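Local coordinates for flavin reductase domain protein, FMN-binding (Shewanella baltica, PDB 3HMZ) that binds FMN as a flavoredoxin-family flavoprotein and probably works as an oxidoreductase that uses NAD or NADP, at the interface of chains A and B. Numbering follows the deposited sequence. Chains: chain A/B, Flavin reductase domain protein, FMN-binding.

The interface of chains A and B. Residues chain A 169-171, 193, 195; chain B 188, 190.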
# COMPACT_ATOMS: atom_id res chain seq x y z
N TRP A 169 12.78 2.16 9.61
CA TRP A 169 13.54 1.95 8.41
C TRP A 169 14.70 2.92 8.40
O TRP A 169 14.59 4.04 8.95
CB TRP A 169 12.69 2.17 7.15
CG TRP A 169 11.70 1.10 6.90
CD1 TRP A 169 10.39 1.12 7.19
CD2 TRP A 169 11.96 -0.19 6.32
NE1 TRP A 169 9.77 -0.04 6.79
CE2 TRP A 169 10.73 -0.89 6.28
CE3 TRP A 169 13.11 -0.83 5.86
CZ2 TRP A 169 10.60 -2.16 5.75
CZ3 TRP A 169 12.98 -2.12 5.34
CH2 TRP A 169 11.73 -2.75 5.27
N HIS A 170 15.78 2.51 7.74
CA HIS A 170 17.00 3.31 7.61
C HIS A 170 17.50 3.25 6.18
O HIS A 170 18.66 3.04 5.94
CB HIS A 170 18.03 2.83 8.63
CG HIS A 170 17.65 3.12 10.04
ND1 HIS A 170 17.78 4.39 10.57
CD2 HIS A 170 17.12 2.35 11.01
CE1 HIS A 170 17.35 4.37 11.82
NE2 HIS A 170 16.92 3.16 12.09
N PHE A 171 16.58 3.46 5.22
CA PHE A 171 16.98 3.38 3.80
C PHE A 171 18.09 4.38 3.43
O PHE A 171 18.95 4.08 2.56
CB PHE A 171 15.77 3.60 2.88
CG PHE A 171 14.76 2.53 2.97
CD1 PHE A 171 15.05 1.24 2.53
CD2 PHE A 171 13.46 2.81 3.40
CE1 PHE A 171 14.06 0.26 2.58
CE2 PHE A 171 12.51 1.84 3.43
CZ PHE A 171 12.80 0.57 3.01
N GLY A 193 12.48 6.39 -1.80
CA GLY A 193 13.38 7.51 -1.87
C GLY A 193 13.74 8.21 -0.59
O GLY A 193 13.94 7.58 0.43
N SER A 195 14.07 10.57 2.78
CA SER A 195 13.38 10.74 4.02
C SER A 195 13.01 12.21 4.23
O SER A 195 13.83 13.10 3.99
CB SER A 195 14.24 10.31 5.19
OG SER A 195 13.43 10.26 6.37
N GLN B 188 7.64 11.04 10.23
CA GLN B 188 8.58 10.58 9.22
C GLN B 188 7.93 9.80 8.07
O GLN B 188 7.19 8.83 8.27
CB GLN B 188 9.69 9.78 9.87
CG GLN B 188 10.91 9.51 8.96
CD GLN B 188 10.79 8.20 8.25
OE1 GLN B 188 10.45 7.20 8.88
NE2 GLN B 188 11.10 8.17 6.95
N TYR B 190 8.87 8.68 3.72
CA TYR B 190 9.79 8.61 2.59
C TYR B 190 9.04 9.09 1.35
O TYR B 190 7.87 8.77 1.14
CB TYR B 190 10.30 7.21 2.32
CG TYR B 190 11.20 6.70 3.36
CD1 TYR B 190 12.52 7.09 3.39
CD2 TYR B 190 10.75 5.81 4.31
CE1 TYR B 190 13.39 6.62 4.40
CE2 TYR B 190 11.59 5.31 5.29
CZ TYR B 190 12.91 5.72 5.34
OH TYR B 190 13.76 5.22 6.31
O HOH W 1 11.63 4.82 9.19
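B:Tyr190 pushes its phenol ring out of strand 188-197 of chain B and into chain A, where it meets A:Trp169, A:Phe171, A:Gly193 and A:Ser195. Its CG lies anti to its own carbonyl carbon (chi1 -69°), which sends the hydroxyl toward the end of strand 168-169 and the turn that follows. Packing carries much of the contact. The rings of A:Phe171 and B:Tyr190 meet edge to face, planes 73° apart, with A:Phe171 CD2 3.5 Å from B:Tyr190 CZ, toward the rim of the tyrosine. On the opposite face, from within chain B, the amide NE2 of B:Gln188 sits over the ring centre, 3.3 Å above its plane, so the phenol is sandwiched. A:Trp169 touches this ring through its CB, while its indole turns away and takes A:Phe171 CZ over one face. The carbonyl O of A:Gly193 comes to 3.3 Å from B:Tyr190 CD1, and A:Ser195 CA packs near the same carbon.

The backbones join too: A:Ser195 and B:Tyr190 form an antiparallel bridge between strands 188-197 of both chains. The deposited pair is two-fold symmetric, so each contact has a twin; that fits a homodimer, but the structure alone does not show it.

Hydrogen bonding adds direction. The phenol OH lies 3.0 Å from the carbonyl O of A:Trp169 and can donate to it; A:Phe171 N donates a weak bond to this B:Tyr190 OH at 3.5 Å. Replacing the tyrosine with an alanine would probably open a gap beside A:Phe171 and leave the A:Trp169 carbonyl without its phenol partner. B:Gln188 bends at chi2 (-93°), and NE2 donates weakly to the hydroxyl OG of A:Ser195, whereas OE1 holds water 1 at 2.7 Å, and that water lies 3.1 Å from A:Trp169 O.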